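Local coordinates for octenoyl-CoA reductase/carboxylase (Streptomyces sp., PDB 4A0S), which probably catalyses the NADPH-dependent reductive carboxylation of 2-octenoyl-CoA, supplying an unusual extender unit for cinnabaramide polyketide biosynthesis, at residues K297-V300 and E301-R305; Y388-A391 and E392-E395. One frame throughout, in Å; residues are numbered along the deposited sequence.

Contact 1. Residues K297-V300 and E301-R305; sequences KLVV and EKAGR
K297 meets E301 one helical turn further on, in a salt bridge: K297 NZ lies 3.4 Å from E301 OE2. The lysine chain bends at both chi3 (-98°) and chi4 (-50°), which folds the ammonium back over the extended glutamate. A water weakly joins NZ to the other carboxylate oxygen, OE1. Beneath the charges, E301 N bonds to K297 O at 2.9 Å. L298 reaches the same carboxylate from another side, its CD2 3.4 Å from E301 OE2, while its carbonyl accepts the N-H of K302.

This is the last turn of helix 285-303, which crosses from strand 269-271 to strand 309-312 in the Rossmann-type nucleotide-binding fold. V299 faces inward, packing on I223, L225, V249 and I270 of that parallel sheet. Its CG1, set anti to the backbone N (chi1 -175°), lies 4.1 Å from A303 CB and 3.4 Å from R305 O, a buried carbonyl without a polar partner in the model. V299 O takes a short, nearly straight bond of 2.6 Å from A303 N.

V300 opens the last turn, and its carbonyl receives G304 N at 2.7 Å through a weak, bent bond; the next step, the positive phi of G304, takes the chain out of the helix. V300 CG2 then packs 3.8 Å from the backbone C of R305, whose guanidinium is held elsewhere by D308 and G221.

Contact 2. Residues Y388-A391 and E392-E395; sequences YPLA and EAAE
Y388 and E392 cross at about a right angle, with the phenol ring and the carboxylate plane 83° apart. E392 OE1 comes in at the ring's edge, near its plane, 3.7 Å from Y388 CD2. The other oxygen reaches the rim of the proline ring, OE2 3.3 Å from P389 CG. The glutamate's CG stands beside its backbone N (chi1 -60°), and the extended chain beyond carries the carboxylate to both partners. E395 approaches the tyrosine obliquely: with its own CG anti to the backbone N (chi1 -179°), that methylene is carried to 3.9 Å from Y388 CE2. A water in the plane of the ring joins Y388 OH to E395 OE2, while E395 OE1 forms a salt bridge with R47.

The turn links strand 384-389 to helix 393-401 in a beta-alpha-beta unit whose second strand, 408-412, runs parallel to the first. E392 occupies the N-cap position. Its N-H reaches P389 O at 2.8 Å from above the carbonyl plane, and A393 N bonds to L390 O likewise, both in 3-10 fashion. A water takes over next, donating to A391 O and accepting from A394 N. Replacing Y388 with an alanine would probably leave the E395 methylene without its aromatic neighbour and the bridging water without its phenol partner. On the inner side, L390 CD1 packs 3.8 Å from A393 CB, and both side chains rest on V411 of strand 408-412.

Contacts 1 and 2 treat opposite ends of helices. In contact 1 a helix closes on a glycine, and in contact 2 one opens directly from a strand. They share no element, and their nearest atoms are about 30 Å apart. Contact 1 is a surface contact of the nucleotide-binding fold, with V299 alone buried against the parallel sheet and a lysine-glutamate pair on the exposed side. Contact 2 is partly buried and belongs to the mixed sheet, where L390 and A393 form the inner layer. Within the turn its glutamates meet a ring and a proline; R47, E395's positive partner, comes from elsewhere. Water also bridges backbone here; in contact 1 it joins only charged side chains, weakly.

Contact 1. Residues K297-V300 and E301-R305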
ATOM      1  N   LYS A 297       4.242  -1.153  28.931  1.00 27.55           N
ATOM      2  CA  LYS A 297       3.270  -1.360  29.997  1.00 28.15           C
ATOM      3  C   LYS A 297       2.486  -0.080  30.257  1.00 27.60           C
ATOM      4  O   LYS A 297       1.263  -0.116  30.332  1.00 27.66           O
ATOM      5  CB  LYS A 297       3.928  -1.882  31.284  1.00 28.65           C
ATOM      6  CG  LYS A 297       3.336  -1.276  32.562  1.00 30.29           C
ATOM      7  CD  LYS A 297       3.516  -2.142  33.804  1.00 33.24           C
ATOM      8  CE  LYS A 297       2.260  -2.955  34.104  1.00 35.23           C
ATOM      9  NZ  LYS A 297       0.992  -2.140  34.115  1.00 35.12           N
ATOM     10  N   LEU A 298       3.185   1.048  30.378  1.00 27.15           N
ATOM     11  CA  LEU A 298       2.516   2.325  30.600  1.00 26.90           C
ATOM     12  C   LEU A 298       1.550   2.685  29.484  1.00 26.39           C
ATOM     13  O   LEU A 298       0.432   3.140  29.756  1.00 26.41           O
ATOM     14  CB  LEU A 298       3.510   3.467  30.748  1.00 26.79           C
ATOM     15  CG  LEU A 298       4.023   3.880  32.118  1.00 28.24           C
ATOM     16  CD1 LEU A 298       4.851   5.141  31.931  1.00 27.20           C
ATOM     17  CD2 LEU A 298       2.870   4.107  33.113  1.00 27.76           C
ATOM     18  N   VAL A 299       1.975   2.517  28.231  1.00 25.54           N
ATOM     19  CA  VAL A 299       1.070   2.839  27.130  1.00 25.01           C
ATOM     20  C   VAL A 299      -0.159   1.921  27.208  1.00 25.33           C
ATOM     21  O   VAL A 299      -1.281   2.389  27.056  1.00 25.07           O
ATOM     22  CB  VAL A 299       1.752   2.792  25.744  1.00 24.19           C
ATOM     23  CG1 VAL A 299       0.791   3.260  24.669  1.00 23.94           C
ATOM     24  CG2 VAL A 299       3.002   3.675  25.718  1.00 24.06           C
ATOM     25  N   VAL A 300       0.059   0.629  27.459  1.00 25.73           N
ATOM     26  CA  VAL A 300      -1.049  -0.324  27.652  1.00 26.45           C
ATOM     27  C   VAL A 300      -2.033   0.174  28.728  1.00 27.11           C
ATOM     28  O   VAL A 300      -3.245   0.150  28.512  1.00 27.09           O
ATOM     29  CB  VAL A 300      -0.547  -1.768  27.986  1.00 26.83           C
ATOM     30  CG1 VAL A 300      -1.722  -2.712  28.291  1.00 27.52           C
ATOM     31  CG2 VAL A 300       0.294  -2.358  26.842  1.00 26.08           C
ATOM     32  N   GLU A 301      -1.494   0.649  29.860  1.00 28.04           N
ATOM     33  CA  GLU A 301      -2.285   1.174  30.982  1.00 28.65           C
ATOM     34  C   GLU A 301      -3.117   2.365  30.564  1.00 27.73           C
ATOM     35  O   GLU A 301      -4.295   2.452  30.905  1.00 27.92           O
ATOM     36  CB  GLU A 301      -1.398   1.660  32.138  1.00 29.38           C
ATOM     37  CG  GLU A 301      -0.435   0.671  32.751  1.00 32.94           C
ATOM     38  CD  GLU A 301       0.209   1.204  34.031  1.00 36.33           C
ATOM     39  OE1 GLU A 301      -0.535   1.607  34.953  1.00 38.24           O
ATOM     40  OE2 GLU A 301       1.459   1.219  34.118  1.00 37.90           O
ATOM     41  N   LYS A 302      -2.482   3.299  29.855  1.00 26.85           N
ATOM     42  CA  LYS A 302      -3.123   4.552  29.491  1.00 26.16           C
ATOM     43  C   LYS A 302      -4.034   4.431  28.297  1.00 25.44           C
ATOM     44  O   LYS A 302      -5.137   4.987  28.295  1.00 25.27           O
ATOM     45  CB  LYS A 302      -2.080   5.638  29.237  1.00 25.86           C
ATOM     46  CG  LYS A 302      -1.281   5.943  30.459  1.00 27.51           C
ATOM     47  CD  LYS A 302      -0.279   7.038  30.217  1.00 26.50           C
ATOM     48  CE  LYS A 302       0.529   7.278  31.489  1.00 29.25           C
ATOM     49  NZ  LYS A 302      -0.322   7.698  32.644  1.00 29.88           N
ATOM     50  N   ALA A 303      -3.564   3.716  27.278  1.00 24.60           N
ATOM     51  CA  ALA A 303      -4.221   3.712  25.980  1.00 23.95           C
ATOM     52  C   ALA A 303      -4.856   2.372  25.652  1.00 23.78           C
ATOM     53  O   ALA A 303      -5.594   2.264  24.690  1.00 23.82           O
ATOM     54  CB  ALA A 303      -3.227   4.099  24.893  1.00 23.29           C
ATOM     55  N   GLY A 304      -4.543   1.347  26.431  1.00 24.27           N
ATOM     56  CA  GLY A 304      -5.161   0.038  26.247  1.00 24.23           C
ATOM     57  C   GLY A 304      -4.332  -0.963  25.472  1.00 23.98           C
ATOM     58  O   GLY A 304      -4.527  -2.165  25.607  1.00 24.58           O
ATOM     59  N   ARG A 305      -3.398  -0.475  24.662  1.00 23.17           N
ATOM     60  CA  ARG A 305      -2.509  -1.345  23.897  1.00 22.77           C
ATOM     61  C   ARG A 305      -1.145  -0.710  23.737  1.00 22.09           C
ATOM     62  O   ARG A 305      -0.980   0.476  23.973  1.00 21.66           O
ATOM     63  CB  ARG A 305      -3.069  -1.606  22.486  1.00 22.36           C
ATOM     64  CG  ARG A 305      -4.483  -2.134  22.447  1.00 22.68           C
ATOM     65  CD  ARG A 305      -4.914  -2.464  21.019  1.00 22.49           C
ATOM     66  NE  ARG A 305      -4.562  -1.424  20.055  1.00 20.91           N
ATOM     67  CZ  ARG A 305      -5.377  -0.453  19.663  1.00 20.56           C
ATOM     68  NH1 ARG A 305      -6.595  -0.349  20.166  1.00 20.27           N
ATOM     69  NH2 ARG A 305      -4.957   0.437  18.775  1.00 21.45           N
TER
HETATM   70  O   HOH W   1      -1.753  -1.545  35.844  1.00 10.51           O

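Contact 2. Residues Y388-A391 and E392-E395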
ATOM      1  N   TYR A 388       8.075  36.416  18.285  1.00 19.88           N
ATOM      2  CA  TYR A 388       9.164  37.356  18.433  1.00 20.37           C
ATOM      3  C   TYR A 388       9.230  38.163  17.167  1.00 20.60           C
ATOM      4  O   TYR A 388       8.953  37.625  16.088  1.00 20.39           O
ATOM      5  CB  TYR A 388      10.487  36.613  18.594  1.00 20.14           C
ATOM      6  CG  TYR A 388      10.646  35.968  19.923  1.00 21.08           C
ATOM      7  CD1 TYR A 388      10.028  34.751  20.207  1.00 20.46           C
ATOM      8  CD2 TYR A 388      11.409  36.577  20.919  1.00 22.44           C
ATOM      9  CE1 TYR A 388      10.159  34.162  21.448  1.00 21.30           C
ATOM     10  CE2 TYR A 388      11.556  35.996  22.159  1.00 22.72           C
ATOM     11  CZ  TYR A 388      10.930  34.791  22.419  1.00 22.77           C
ATOM     12  OH  TYR A 388      11.082  34.213  23.651  1.00 22.50           O
ATOM     13  N   PRO A 389       9.602  39.444  17.276  1.00 21.19           N
ATOM     14  CA  PRO A 389       9.909  40.166  16.062  1.00 21.34           C
ATOM     15  C   PRO A 389      11.177  39.603  15.446  1.00 21.26           C
ATOM     16  O   PRO A 389      12.001  38.968  16.141  1.00 20.95           O
ATOM     17  CB  PRO A 389      10.183  41.578  16.561  1.00 22.03           C
ATOM     18  CG  PRO A 389      10.690  41.389  17.945  1.00 21.94           C
ATOM     19  CD  PRO A 389       9.872  40.260  18.484  1.00 21.77           C
ATOM     20  N   LEU A 390      11.329  39.834  14.148  1.00 21.56           N
ATOM     21  CA  LEU A 390      12.557  39.460  13.470  1.00 21.65           C
ATOM     22  C   LEU A 390      13.782  39.992  14.227  1.00 22.21           C
ATOM     23  O   LEU A 390      14.786  39.288  14.343  1.00 22.07           O
ATOM     24  CB  LEU A 390      12.547  39.932  12.010  1.00 21.77           C
ATOM     25  CG  LEU A 390      13.687  39.335  11.172  1.00 21.97           C
ATOM     26  CD1 LEU A 390      13.742  37.794  11.239  1.00 22.57           C
ATOM     27  CD2 LEU A 390      13.594  39.822   9.756  1.00 22.62           C
ATOM     28  N   ALA A 391      13.680  41.221  14.737  1.00 22.83           N
ATOM     29  CA  ALA A 391      14.735  41.845  15.555  1.00 23.53           C
ATOM     30  C   ALA A 391      15.257  40.890  16.623  1.00 23.76           C
ATOM     31  O   ALA A 391      16.448  40.893  16.952  1.00 23.69           O
ATOM     32  CB  ALA A 391      14.200  43.103  16.219  1.00 24.11           C
ATOM     33  N   GLU A 392      14.357  40.066  17.151  1.00 23.32           N
ATOM     34  CA  GLU A 392      14.705  39.164  18.227  1.00 23.77           C
ATOM     35  C   GLU A 392      14.685  37.711  17.801  1.00 22.94           C
ATOM     36  O   GLU A 392      14.523  36.837  18.637  1.00 23.01           O
ATOM     37  CB  GLU A 392      13.744  39.373  19.397  1.00 24.05           C
ATOM     38  CG  GLU A 392      13.780  40.787  19.949  1.00 25.79           C
ATOM     39  CD  GLU A 392      12.615  41.063  20.892  1.00 28.82           C
ATOM     40  OE1 GLU A 392      12.236  40.142  21.648  1.00 28.84           O
ATOM     41  OE2 GLU A 392      12.066  42.189  20.847  1.00 30.25           O
ATOM     42  N   ALA A 393      14.842  37.456  16.501  1.00 22.41           N
ATOM     43  CA  ALA A 393      14.799  36.087  15.976  1.00 21.66           C
ATOM     44  C   ALA A 393      15.915  35.220  16.541  1.00 21.47           C
ATOM     45  O   ALA A 393      15.729  34.024  16.754  1.00 20.87           O
ATOM     46  CB  ALA A 393      14.841  36.091  14.451  1.00 21.35           C
ATOM     47  N   ALA A 394      17.069  35.828  16.817  1.00 21.73           N
ATOM     48  CA  ALA A 394      18.168  35.085  17.462  1.00 21.81           C
ATOM     49  C   ALA A 394      17.737  34.495  18.823  1.00 21.80           C
ATOM     50  O   ALA A 394      18.002  33.335  19.132  1.00 21.20           O
ATOM     51  CB  ALA A 394      19.389  35.973  17.616  1.00 22.25           C
ATOM     52  N   GLU A 395      17.054  35.312  19.612  1.00 22.14           N
ATOM     53  CA  GLU A 395      16.548  34.905  20.912  1.00 22.61           C
ATOM     54  C   GLU A 395      15.510  33.831  20.723  1.00 22.24           C
ATOM     55  O   GLU A 395      15.536  32.813  21.405  1.00 22.28           O
ATOM     56  CB  GLU A 395      15.917  36.099  21.629  1.00 23.13           C
ATOM     57  CG  GLU A 395      15.371  35.790  23.015  1.00 24.32           C
ATOM     58  CD  GLU A 395      16.415  35.204  23.943  1.00 26.57           C
ATOM     59  OE1 GLU A 395      17.623  35.515  23.795  1.00 27.34           O
ATOM     60  OE2 GLU A 395      16.022  34.411  24.816  1.00 29.70           O
TER
HETATM   61  O   HOH W   2      12.869  35.199  25.129  1.00  2.00           O
HETATM   62  O   HOH W   3      17.893  38.735  16.636  1.00  2.00           O